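Protein (tenascin) (Gallus gallus, PDB 1QR4) is an extracellular matrix adhesion protein whose two fibronectin type III domains in this segment probably take part in binding heparin and contactin. Local coordinates at residues T21-R26 and G91-G96; R36-Y41 and V76-R81; V130-G135 and D159-I164. All blocks are in the same frame, centred on the assembly; numbering follows the deposited sequence.

Two kinds of beta-sandwich contact are represented here: facing across the core and pairing within a sheet. Interaction 1 joins the two sheets of the first of this segment's two fibronectin type III domains near the junction with the second; interaction 2 pairs two strands of its four-stranded sheet. Their centres lie about 21 Å apart, yet Leu25 CD1 touches Leu39 CD2 at 3.6 Å in the core. Interaction 3 pairs the equivalent strands of the second domain, its centre about 50 Å from that of interaction 2. The nearest atoms of interactions 1 and 3 are about 7 Å apart. The putative heparin-binding site includes Arg38, Lys79, Gly80 and Arg81 of interaction 2; interaction 3 lies away.

Interaction 1 (T21-R26 and G91-G96)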
ATOM      1  N   THR A  21       0.468  -4.340   1.994  1.00 24.91           N
ATOM      2  CA  THR A  21       0.203  -5.574   2.676  1.00 36.43           C
ATOM      3  C   THR A  21       0.551  -5.514   4.170  1.00 35.82           C
ATOM      4  O   THR A  21       0.300  -6.469   4.911  1.00 43.26           O
ATOM      5  CB  THR A  21       0.973  -6.698   1.909  1.00 45.85           C
ATOM      6  OG1 THR A  21       0.675  -7.986   2.449  1.00 61.49           O
ATOM      7  CG2 THR A  21       2.479  -6.447   1.951  1.00 46.06           C
ATOM      8  N   THR A  22       1.100  -4.390   4.627  1.00 33.96           N
ATOM      9  CA  THR A  22       1.449  -4.275   6.039  1.00 27.55           C
ATOM     10  C   THR A  22       1.050  -2.979   6.701  1.00 22.78           C
ATOM     11  O   THR A  22       0.802  -1.976   6.051  1.00 26.84           O
ATOM     12  CB  THR A  22       2.960  -4.410   6.308  1.00 27.04           C
ATOM     13  OG1 THR A  22       3.624  -3.198   5.944  1.00 42.79           O
ATOM     14  CG2 THR A  22       3.551  -5.559   5.543  1.00 44.77           C
ATOM     15  N   LEU A  23       1.060  -3.027   8.029  1.00 23.82           N
ATOM     16  CA  LEU A  23       0.767  -1.897   8.891  1.00 12.50           C
ATOM     17  C   LEU A  23       1.701  -2.049  10.054  1.00 12.07           C
ATOM     18  O   LEU A  23       1.921  -3.156  10.539  1.00 15.91           O
ATOM     19  CB  LEU A  23      -0.665  -1.933   9.390  1.00 21.22           C
ATOM     20  CG  LEU A  23      -1.703  -1.490   8.362  1.00 34.07           C
ATOM     21  CD1 LEU A  23      -3.090  -1.784   8.893  1.00 30.07           C
ATOM     22  CD2 LEU A  23      -1.544  -0.012   8.045  1.00 24.97           C
ATOM     23  N   SER A  24       2.295  -0.938  10.461  1.00 18.55           N
ATOM     24  CA  SER A  24       3.224  -0.926  11.580  1.00 19.79           C
ATOM     25  C   SER A  24       2.519  -0.402  12.853  1.00 29.91           C
ATOM     26  O   SER A  24       2.040   0.739  12.908  1.00 30.69           O
ATOM     27  CB  SER A  24       4.423  -0.060  11.219  1.00 28.05           C
ATOM     28  OG  SER A  24       5.374  -0.091  12.261  1.00 61.85           O
ATOM     29  N   LEU A  25       2.433  -1.256  13.866  1.00 31.98           N
ATOM     30  CA  LEU A  25       1.770  -0.894  15.108  1.00 23.67           C
ATOM     31  C   LEU A  25       2.725  -0.530  16.239  1.00 33.19           C
ATOM     32  O   LEU A  25       3.778  -1.160  16.424  1.00 32.24           O
ATOM     33  CB  LEU A  25       0.877  -2.044  15.567  1.00 28.36           C
ATOM     34  CG  LEU A  25      -0.154  -2.556  14.563  1.00 22.26           C
ATOM     35  CD1 LEU A  25      -0.749  -3.852  15.071  1.00 22.96           C
ATOM     36  CD2 LEU A  25      -1.221  -1.515  14.335  1.00 25.88           C
ATOM     37  N   ARG A  26       2.312   0.463  17.027  1.00 27.51           N
ATOM     38  CA  ARG A  26       3.092   0.921  18.166  1.00 24.65           C
ATOM     39  C   ARG A  26       2.155   1.363  19.290  1.00 29.45           C
ATOM     40  O   ARG A  26       1.107   1.947  19.037  1.00 25.57           O
ATOM     41  CB  ARG A  26       4.023   2.047  17.746  1.00 31.23           C
ATOM     42  CG  ARG A  26       5.083   2.355  18.748  1.00 41.07           C
ATOM     43  CD  ARG A  26       6.175   3.182  18.120  1.00 43.85           C
ATOM     44  NE  ARG A  26       7.075   3.696  19.141  1.00 38.19           N
ATOM     45  CZ  ARG A  26       7.133   4.969  19.506  1.00 51.80           C
ATOM     46  NH1 ARG A  26       6.342   5.868  18.920  1.00 50.62           N
ATOM     47  NH2 ARG A  26       7.960   5.335  20.478  1.00 35.93           N
ATOM     48  N   GLY A  91      -7.026   1.321  10.711  1.00 40.62           N
ATOM     49  CA  GLY A  91      -5.921   1.573   9.817  1.00 42.34           C
ATOM     50  C   GLY A  91      -6.246   0.887   8.511  1.00 42.77           C
ATOM     51  O   GLY A  91      -6.702  -0.260   8.488  1.00 39.55           O
ATOM     52  N   SER A  92      -6.086   1.619   7.421  1.00 38.03           N
ATOM     53  CA  SER A  92      -6.349   1.066   6.115  1.00 33.85           C
ATOM     54  C   SER A  92      -5.036   0.948   5.358  1.00 33.79           C
ATOM     55  O   SER A  92      -4.138   1.777   5.527  1.00 39.03           O
ATOM     56  CB  SER A  92      -7.323   1.963   5.365  1.00 39.77           C
ATOM     57  OG  SER A  92      -6.903   3.309   5.430  1.00 58.61           O
ATOM     58  N   THR A  93      -4.893  -0.129   4.589  1.00 41.11           N
ATOM     59  CA  THR A  93      -3.687  -0.343   3.782  1.00 34.05           C
ATOM     60  C   THR A  93      -3.747   0.596   2.579  1.00 38.34           C
ATOM     61  O   THR A  93      -4.827   1.088   2.224  1.00 64.78           O
ATOM     62  CB  THR A  93      -3.598  -1.785   3.248  1.00 23.37           C
ATOM     63  OG1 THR A  93      -4.869  -2.175   2.711  1.00 29.00           O
ATOM     64  CG2 THR A  93      -3.180  -2.744   4.347  1.00 21.09           C
ATOM     65  N   VAL A  94      -2.597   0.856   1.963  1.00 35.18           N
ATOM     66  CA  VAL A  94      -2.557   1.731   0.801  1.00 40.31           C
ATOM     67  C   VAL A  94      -3.008   0.968  -0.445  1.00 21.94           C
ATOM     68  O   VAL A  94      -2.880  -0.245  -0.498  1.00 39.55           O
ATOM     69  CB  VAL A  94      -1.149   2.279   0.583  1.00 29.27           C
ATOM     70  CG1 VAL A  94      -0.189   1.151   0.297  1.00 62.73           C
ATOM     71  CG2 VAL A  94      -1.151   3.275  -0.559  1.00 70.08           C
ATOM     72  N   VAL A  95      -3.558   1.670  -1.429  1.00 35.45           N
ATOM     73  CA  VAL A  95      -4.002   1.032  -2.674  1.00 34.49           C
ATOM     74  C   VAL A  95      -2.836   0.290  -3.349  1.00 43.92           C
ATOM     75  O   VAL A  95      -1.671   0.669  -3.186  1.00 45.51           O
ATOM     76  CB  VAL A  95      -4.625   2.074  -3.649  1.00 39.67           C
ATOM     77  CG1 VAL A  95      -3.637   3.187  -3.949  1.00 44.48           C
ATOM     78  CG2 VAL A  95      -5.088   1.403  -4.931  1.00 34.12           C
ATOM     79  N   GLY A  96      -3.156  -0.782  -4.074  1.00 41.40           N
ATOM     80  CA  GLY A  96      -2.129  -1.569  -4.749  1.00 42.79           C
ATOM     81  C   GLY A  96      -1.464  -1.014  -6.009  1.00 47.32           C
ATOM     82  O   GLY A  96      -2.099  -0.316  -6.812  1.00 41.44           O
TER
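Leu23 reaches over to the backbone of Gly91 and Ser92, and with Thr93 makes up most of this contact. Chi1 of -77° sets CG anti to the residue's own carbonyl carbon, and from there the two methyls meet successive carbonyl groups: Leu23 CD1 lies 3.9 Å from Gly91 O, and Leu23 CD2 4.0 Å from Ser92 O. Leu23 CG stands 4.5 Å from the CG2 methyl of Thr93. That methyl also comes within 4.4 Å of Thr22 O, so Thr93 offers its apolar branch to strand 22-28. Its hydroxyl is engaged elsewhere: Thr93 OG1 is hydrogen-bonded to Asp66 O and Thr69 N, which should hold the rotation about chi1 (46°) that places it there. Gly91 has no side chain, so the leucine methyl lies against bare backbone; a CB at this position would come close to Leu23 CD1. The strands 22-28 and 87-92 belong to different sheets of the beta sandwich, and Ile73 and Leu65 add to the apolar surroundings of Leu23. No hydrogen bond links the two segments; the chemistry implies that the sheets cohere here by van der Waals contact and exclusion of water.

Interaction 2 (R36-Y41 and V76-R81)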
ATOM      1  N   ARG A  36       0.746 -11.601  28.326  1.00 42.08           N
ATOM      2  CA  ARG A  36       1.062 -11.342  26.941  1.00 41.90           C
ATOM      3  C   ARG A  36      -0.008 -10.430  26.373  1.00 37.95           C
ATOM      4  O   ARG A  36      -0.859  -9.937  27.100  1.00 36.50           O
ATOM      5  CB  ARG A  36       1.118 -12.655  26.168  1.00 34.71           C
ATOM      6  CG  ARG A  36      -0.076 -13.555  26.381  1.00 43.18           C
ATOM      7  CD  ARG A  36       0.211 -14.937  25.814  1.00 74.88           C
ATOM      8  NE  ARG A  36      -0.750 -15.942  26.265  1.00 92.11           N
ATOM      9  CZ  ARG A  36      -0.482 -16.902  27.150  1.00 99.88           C
ATOM     10  NH1 ARG A  36       0.730 -17.001  27.693  1.00 97.30           N
ATOM     11  NH2 ARG A  36      -1.437 -17.756  27.505  1.00 99.82           N
ATOM     12  N   TYR A  37       0.095 -10.145  25.084  1.00 45.08           N
ATOM     13  CA  TYR A  37      -0.861  -9.293  24.405  1.00 32.64           C
ATOM     14  C   TYR A  37      -1.592 -10.132  23.377  1.00 31.94           C
ATOM     15  O   TYR A  37      -1.073 -11.137  22.914  1.00 35.28           O
ATOM     16  CB  TYR A  37      -0.141  -8.186  23.639  1.00 21.31           C
ATOM     17  CG  TYR A  37       0.578  -7.144  24.460  1.00 19.48           C
ATOM     18  CD1 TYR A  37      -0.083  -6.003  24.901  1.00 13.62           C
ATOM     19  CD2 TYR A  37       1.951  -7.227  24.672  1.00 17.75           C
ATOM     20  CE1 TYR A  37       0.614  -4.964  25.528  1.00 15.21           C
ATOM     21  CE2 TYR A  37       2.649  -6.193  25.290  1.00 26.78           C
ATOM     22  CZ  TYR A  37       1.974  -5.065  25.711  1.00 21.25           C
ATOM     23  OH  TYR A  37       2.667  -4.031  26.302  1.00 32.61           O
ATOM     24  N   ARG A  38      -2.801  -9.724  23.028  1.00 26.41           N
ATOM     25  CA  ARG A  38      -3.558 -10.416  22.010  1.00 23.65           C
ATOM     26  C   ARG A  38      -3.993  -9.323  21.059  1.00 35.53           C
ATOM     27  O   ARG A  38      -4.557  -8.316  21.470  1.00 40.40           O
ATOM     28  CB  ARG A  38      -4.766 -11.124  22.596  1.00 26.76           C
ATOM     29  CG  ARG A  38      -5.590 -11.846  21.556  1.00 40.83           C
ATOM     30  CD  ARG A  38      -6.881 -12.326  22.155  1.00 68.02           C
ATOM     31  NE  ARG A  38      -7.990 -12.151  21.226  1.00 90.23           N
ATOM     32  CZ  ARG A  38      -9.073 -12.923  21.192  1.00 99.92           C
ATOM     33  NH1 ARG A  38      -9.204 -13.941  22.039  1.00 96.49           N
ATOM     34  NH2 ARG A  38     -10.020 -12.686  20.290  1.00 99.84           N
ATOM     35  N   LEU A  39      -3.648  -9.489  19.792  1.00 38.88           N
ATOM     36  CA  LEU A  39      -3.981  -8.512  18.771  1.00 32.16           C
ATOM     37  C   LEU A  39      -4.993  -9.136  17.858  1.00 31.88           C
ATOM     38  O   LEU A  39      -4.774 -10.235  17.359  1.00 41.99           O
ATOM     39  CB  LEU A  39      -2.734  -8.165  17.962  1.00 27.89           C
ATOM     40  CG  LEU A  39      -2.868  -7.279  16.734  1.00 15.49           C
ATOM     41  CD1 LEU A  39      -3.220  -5.902  17.170  1.00 20.35           C
ATOM     42  CD2 LEU A  39      -1.564  -7.253  15.965  1.00 28.98           C
ATOM     43  N   THR A  40      -6.140  -8.486  17.717  1.00 35.25           N
ATOM     44  CA  THR A  40      -7.171  -8.972  16.810  1.00 37.17           C
ATOM     45  C   THR A  40      -7.413  -7.842  15.831  1.00 35.25           C
ATOM     46  O   THR A  40      -7.210  -6.673  16.154  1.00 48.10           O
ATOM     47  CB  THR A  40      -8.494  -9.332  17.529  1.00 49.16           C
ATOM     48  OG1 THR A  40      -8.938  -8.216  18.304  1.00 68.83           O
ATOM     49  CG2 THR A  40      -8.313 -10.533  18.452  1.00 52.67           C
ATOM     50  N   TYR A  41      -7.761  -8.198  14.610  1.00 38.99           N
ATOM     51  CA  TYR A  41      -8.035  -7.211  13.583  1.00 42.45           C
ATOM     52  C   TYR A  41      -9.021  -7.859  12.645  1.00 43.22           C
ATOM     53  O   TYR A  41      -8.845  -9.014  12.260  1.00 48.46           O
ATOM     54  CB  TYR A  41      -6.758  -6.817  12.826  1.00 47.27           C
ATOM     55  CG  TYR A  41      -6.028  -7.953  12.124  1.00 37.67           C
ATOM     56  CD1 TYR A  41      -5.048  -8.690  12.786  1.00 29.21           C
ATOM     57  CD2 TYR A  41      -6.281  -8.251  10.783  1.00 30.11           C
ATOM     58  CE1 TYR A  41      -4.334  -9.688  12.132  1.00 42.33           C
ATOM     59  CE2 TYR A  41      -5.574  -9.248  10.115  1.00 39.74           C
ATOM     60  CZ  TYR A  41      -4.599  -9.965  10.796  1.00 55.75           C
ATOM     61  OH  TYR A  41      -3.889 -10.958  10.149  1.00 54.74           O
ATOM     62  N   VAL A  76      -5.166  -5.921  23.419  1.00 32.54           N
ATOM     63  CA  VAL A  76      -5.579  -6.146  24.787  1.00 37.34           C
ATOM     64  C   VAL A  76      -4.507  -6.906  25.560  1.00 33.61           C
ATOM     65  O   VAL A  76      -3.853  -7.796  25.018  1.00 33.51           O
ATOM     66  CB  VAL A  76      -6.902  -6.948  24.824  1.00 31.82           C
ATOM     67  CG1 VAL A  76      -6.793  -8.188  23.970  1.00 32.37           C
ATOM     68  CG2 VAL A  76      -7.250  -7.336  26.241  1.00 39.42           C
ATOM     69  N   ALA A  77      -4.318  -6.534  26.825  1.00 35.07           N
ATOM     70  CA  ALA A  77      -3.352  -7.199  27.688  1.00 25.33           C
ATOM     71  C   ALA A  77      -4.037  -8.349  28.455  1.00 36.34           C
ATOM     72  O   ALA A  77      -5.009  -8.132  29.175  1.00 59.42           O
ATOM     73  CB  ALA A  77      -2.721  -6.181  28.660  1.00 19.76           C
ATOM     74  N   GLU A  78      -3.586  -9.577  28.214  1.00 41.32           N
ATOM     75  CA  GLU A  78      -4.129 -10.752  28.880  1.00 39.87           C
ATOM     76  C   GLU A  78      -3.298 -10.948  30.140  1.00 57.84           C
ATOM     77  O   GLU A  78      -2.119 -11.307  30.065  1.00 52.01           O
ATOM     78  CB  GLU A  78      -4.034 -11.990  27.982  1.00 25.19           C
ATOM     79  CG  GLU A  78      -4.842 -11.899  26.679  1.00 25.60           C
ATOM     80  CD  GLU A  78      -4.864 -13.210  25.868  1.00 42.82           C
ATOM     81  OE1 GLU A  78      -4.205 -14.197  26.265  1.00 52.23           O
ATOM     82  OE2 GLU A  78      -5.555 -13.264  24.827  1.00 44.63           O
ATOM     83  N   LYS A  79      -3.917 -10.668  31.292  1.00 74.55           N
ATOM     84  CA  LYS A  79      -3.291 -10.772  32.627  1.00 68.03           C
ATOM     85  C   LYS A  79      -3.241 -12.199  33.209  1.00 48.91           C
ATOM     86  O   LYS A  79      -2.548 -12.451  34.199  1.00 50.89           O
ATOM     87  CB  LYS A  79      -4.008  -9.815  33.605  1.00 72.33           C
ATOM     88  CG  LYS A  79      -4.166  -8.386  33.058  1.00 65.47           C
ATOM     89  CD  LYS A  79      -5.056  -7.504  33.927  1.00 52.12           C
ATOM     90  CE  LYS A  79      -5.265  -6.129  33.283  1.00 62.60           C
ATOM     91  NZ  LYS A  79      -5.940  -5.136  34.171  1.00 49.39           N
ATOM     92  N   GLY A  80      -3.976 -13.109  32.572  1.00 42.33           N
ATOM     93  CA  GLY A  80      -4.049 -14.507  32.971  1.00 47.61           C
ATOM     94  C   GLY A  80      -5.196 -15.113  32.177  1.00 53.04           C
ATOM     95  O   GLY A  80      -5.002 -15.740  31.134  1.00 50.76           O
ATOM     96  N   ARG A  81      -6.406 -14.920  32.680  1.00 64.06           N
ATOM     97  CA  ARG A  81      -7.616 -15.378  32.004  1.00 62.41           C
ATOM     98  C   ARG A  81      -8.452 -14.102  31.854  1.00 62.74           C
ATOM     99  O   ARG A  81      -9.526 -14.110  31.241  1.00 47.49           O
ATOM    100  CB  ARG A  81      -8.358 -16.416  32.852  1.00 69.73           C
ATOM    101  CG  ARG A  81      -9.398 -17.223  32.098  1.00 60.00           C
ATOM    102  CD  ARG A  81     -10.108 -18.210  33.023  1.00 77.58           C
ATOM    103  NE  ARG A  81     -11.412 -17.720  33.475  1.00 83.15           N
ATOM    104  CZ  ARG A  81     -11.705 -17.358  34.723  1.00 71.89           C
ATOM    105  NH1 ARG A  81     -10.789 -17.421  35.683  1.00 77.72           N
ATOM    106  NH2 ARG A  81     -12.928 -16.937  35.014  1.00 81.22           N
TER
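Arg38 and Val76 meet in the closely packed part of this antiparallel pairing. Their amides and carbonyls bond both ways: Arg38 N gives to Val76 O at 3.0 Å, and Val76 N gives to Arg38 O at 3.1 Å. Tyr37 and Ala77 form a non-hydrogen-bonded pair, where Tyr37 CA makes a CA-H...O contact with Val76 O. Beyond it the pairing loosens: Glu78 N still bonds to Arg36 O at 3.0 Å, but the return bond from Arg36 N to Glu78 O is weak, at 3.4 Å.

The face bearing Arg36, Arg38, Val76 and Glu78 is the more solvent-exposed one. There Arg38 CG stands anti to its backbone N (chi1 179°), and the aliphatic part of the side chain passes the glutamate carboxylate, with Glu78 OE2 3.1 Å from Arg38 CD. The charged ends are less intimate. Arg36 NE and Glu78 OE1 form only a long salt bridge of 3.9 Å, with the guanidinium and carboxylate planes 65° apart, and Arg36 has its stronger partner in Glu52. Arg38 is likewise drawn away, to Glu50. Arg38 and nearby Lys83 belong to the putative heparin-binding site, whose basic groups would suit a polyanion; the adjacent glutamates probably offset part of that charge.

On the other face Tyr37 is buried, its ring edge-to-face with Trp27 and Phe34. Strand 36-42 lies in the four-stranded sheet between strand 70-78 and the outermost strand 48-53, while Leu39 reaches Phe60 of strand 59-63 in the opposing sheet.

Interaction 3 (V130-G135 and D159-I164); sequences VPITGG and DYNVNI
Tyr160 lies against Pro131 and the peptide that precedes it. Its CB lies 4.1 Å from Val130 O, and chi1 of -82° sets CG anti to the carbonyl carbon of Tyr160 itself. Farther out, Tyr160 CD1 comes 3.5 Å from Pro131 N, with Val130 C at the ring edge. Tyr160 CE1 then meets the proline ring, 3.6 Å from Pro131 CD. At the tip, OH is hydrogen-bonded to Val155 N, back in the loop leading into strand 159-168. This tether is the tyrosine corner familiar from Greek-key beta sandwiches such as fibronectin type III domains, in which a tyrosine early in a strand ties down the incoming connection. An alanine at Tyr160 would probably leave Val155 N without its mate and open a gap beside Pro131.

The backbones pair in antiparallel fashion alongside. Val130 and Asn161 bond in both directions, Val130 N reaching Asn161 O at 3.0 Å. Past Pro131, Ile132 N gives a nearly straight bond (170°) of 2.9 Å to Asp159 O, even as the chain enters the type I turn from Pro131 to Gly134. On the exposed side Ile132 lies next to Asp159, its CG1 3.6 Å from Asp159 CB. Ile132 CD1 reaches the amide of Asn161, the two side chains crossing at about a right angle, while Ile179 of the neighbouring strand 171-181 touches both Ile132 and Asp159.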
ATOM      1  N   VAL A 130       9.662  10.639 -18.230  1.00 35.76           N
ATOM      2  CA  VAL A 130      10.668  11.680 -18.402  1.00 29.84           C
ATOM      3  C   VAL A 130      11.996  11.048 -18.843  1.00 43.93           C
ATOM      4  O   VAL A 130      12.276   9.885 -18.519  1.00 47.91           O
ATOM      5  CB  VAL A 130      10.859  12.474 -17.074  1.00 22.75           C
ATOM      6  CG1 VAL A 130      11.684  11.665 -16.067  1.00 30.35           C
ATOM      7  CG2 VAL A 130      11.464  13.855 -17.334  1.00 31.21           C
ATOM      8  N   PRO A 131      12.788  11.771 -19.663  1.00 50.03           N
ATOM      9  CA  PRO A 131      14.077  11.232 -20.120  1.00 50.75           C
ATOM     10  C   PRO A 131      15.072  11.123 -18.976  1.00 52.21           C
ATOM     11  O   PRO A 131      15.179  12.025 -18.142  1.00 48.75           O
ATOM     12  CB  PRO A 131      14.532  12.253 -21.166  1.00 51.83           C
ATOM     13  CG  PRO A 131      13.871  13.533 -20.700  1.00 47.35           C
ATOM     14  CD  PRO A 131      12.491  13.046 -20.342  1.00 59.36           C
ATOM     15  N   ILE A 132      15.789  10.003 -18.956  1.00 45.25           N
ATOM     16  CA  ILE A 132      16.795   9.688 -17.939  1.00 40.49           C
ATOM     17  C   ILE A 132      17.684  10.848 -17.509  1.00 43.16           C
ATOM     18  O   ILE A 132      18.095  10.914 -16.349  1.00 54.27           O
ATOM     19  CB  ILE A 132      17.699   8.544 -18.431  1.00 41.76           C
ATOM     20  CG1 ILE A 132      16.869   7.283 -18.616  1.00 31.45           C
ATOM     21  CG2 ILE A 132      18.851   8.295 -17.455  1.00 61.38           C
ATOM     22  CD1 ILE A 132      16.269   6.766 -17.347  1.00 42.15           C
ATOM     23  N   THR A 133      18.000  11.739 -18.449  1.00 58.78           N
ATOM     24  CA  THR A 133      18.855  12.893 -18.171  1.00 56.40           C
ATOM     25  C   THR A 133      18.143  13.916 -17.284  1.00 51.61           C
ATOM     26  O   THR A 133      18.732  14.917 -16.889  1.00 56.64           O
ATOM     27  CB  THR A 133      19.327  13.570 -19.479  1.00 54.56           C
ATOM     28  OG1 THR A 133      18.319  14.472 -19.955  1.00 60.36           O
ATOM     29  CG2 THR A 133      19.583  12.520 -20.551  1.00 58.37           C
ATOM     30  N   GLY A 134      16.867  13.668 -17.004  1.00 48.00           N
ATOM     31  CA  GLY A 134      16.100  14.555 -16.146  1.00 65.65           C
ATOM     32  C   GLY A 134      15.173  15.556 -16.816  1.00 74.81           C
ATOM     33  O   GLY A 134      15.171  15.704 -18.046  1.00 85.74           O
ATOM     34  N   GLY A 135      14.398  16.250 -15.976  1.00 78.00           N
ATOM     35  CA  GLY A 135      13.445  17.252 -16.431  1.00 82.04           C
ATOM     36  C   GLY A 135      12.172  17.189 -15.598  1.00 83.11           C
ATOM     37  O   GLY A 135      12.174  16.567 -14.532  1.00 91.20           O
ATOM     38  N   ASP A 159      16.366   7.308 -23.713  1.00 49.40           N
ATOM     39  CA  ASP A 159      15.799   6.439 -22.690  1.00 51.36           C
ATOM     40  C   ASP A 159      14.855   7.229 -21.796  1.00 51.53           C
ATOM     41  O   ASP A 159      15.217   8.290 -21.264  1.00 51.70           O
ATOM     42  CB  ASP A 159      16.905   5.786 -21.865  1.00 58.61           C
ATOM     43  CG  ASP A 159      17.466   4.533 -22.518  1.00 49.81           C
ATOM     44  OD1 ASP A 159      16.707   3.803 -23.200  1.00 51.39           O
ATOM     45  OD2 ASP A 159      18.671   4.268 -22.327  1.00 69.85           O
ATOM     46  N   TYR A 160      13.646   6.697 -21.636  1.00 41.59           N
ATOM     47  CA  TYR A 160      12.601   7.332 -20.847  1.00 31.99           C
ATOM     48  C   TYR A 160      12.249   6.594 -19.567  1.00 22.41           C
ATOM     49  O   TYR A 160      11.940   5.402 -19.609  1.00 31.64           O
ATOM     50  CB  TYR A 160      11.337   7.451 -21.704  1.00 31.55           C
ATOM     51  CG  TYR A 160      11.314   8.644 -22.636  1.00 46.30           C
ATOM     52  CD1 TYR A 160      11.149   9.935 -22.131  1.00 49.11           C
ATOM     53  CD2 TYR A 160      11.405   8.486 -24.024  1.00 42.81           C
ATOM     54  CE1 TYR A 160      11.066  11.046 -22.979  1.00 56.11           C
ATOM     55  CE2 TYR A 160      11.322   9.592 -24.885  1.00 44.39           C
ATOM     56  CZ  TYR A 160      11.147  10.873 -24.352  1.00 45.57           C
ATOM     57  OH  TYR A 160      11.010  11.984 -25.163  1.00 41.51           O
ATOM     58  N   ASN A 161      12.290   7.294 -18.434  1.00 23.93           N
ATOM     59  CA  ASN A 161      11.911   6.698 -17.145  1.00 22.35           C
ATOM     60  C   ASN A 161      10.382   6.767 -17.097  1.00 27.80           C
ATOM     61  O   ASN A 161       9.820   7.851 -17.178  1.00 35.54           O
ATOM     62  CB  ASN A 161      12.497   7.509 -15.996  1.00 29.43           C
ATOM     63  CG  ASN A 161      13.561   6.744 -15.214  1.00 32.18           C
ATOM     64  OD1 ASN A 161      13.503   5.520 -15.076  1.00 37.95           O
ATOM     65  ND2 ASN A 161      14.526   7.479 -14.664  1.00 33.83           N
ATOM     66  N   VAL A 162       9.717   5.619 -17.006  1.00 24.67           N
ATOM     67  CA  VAL A 162       8.259   5.583 -17.000  1.00 30.64           C
ATOM     68  C   VAL A 162       7.684   4.945 -15.768  1.00 30.52           C
ATOM     69  O   VAL A 162       7.791   3.742 -15.583  1.00 39.22           O
ATOM     70  CB  VAL A 162       7.693   4.817 -18.217  1.00 41.63           C
ATOM     71  CG1 VAL A 162       6.172   4.667 -18.108  1.00 24.61           C
ATOM     72  CG2 VAL A 162       8.058   5.542 -19.499  1.00 42.45           C
ATOM     73  N   ASN A 163       6.969   5.764 -15.003  1.00 37.23           N
ATOM     74  CA  ASN A 163       6.326   5.364 -13.761  1.00 27.55           C
ATOM     75  C   ASN A 163       4.818   5.295 -13.928  1.00 23.07           C
ATOM     76  O   ASN A 163       4.218   6.094 -14.647  1.00 26.17           O
ATOM     77  CB  ASN A 163       6.643   6.383 -12.677  1.00 16.42           C
ATOM     78  CG  ASN A 163       8.132   6.683 -12.571  1.00 36.24           C
ATOM     79  OD1 ASN A 163       8.591   7.761 -12.952  1.00 42.41           O
ATOM     80  ND2 ASN A 163       8.892   5.735 -12.034  1.00 38.94           N
ATOM     81  N   ILE A 164       4.213   4.329 -13.257  1.00 31.66           N
ATOM     82  CA  ILE A 164       2.767   4.146 -13.287  1.00 35.95           C
ATOM     83  C   ILE A 164       2.292   3.992 -11.839  1.00 34.48           C
ATOM     84  O   ILE A 164       2.890   3.244 -11.054  1.00 34.98           O
ATOM     85  CB  ILE A 164       2.375   2.916 -14.108  1.00 32.64           C
ATOM     86  CG1 ILE A 164       2.883   3.085 -15.544  1.00 46.61           C
ATOM     87  CG2 ILE A 164       0.857   2.735 -14.095  1.00 17.65           C
ATOM     88  CD1 ILE A 164       2.651   1.876 -16.430  1.00 46.51           C
TER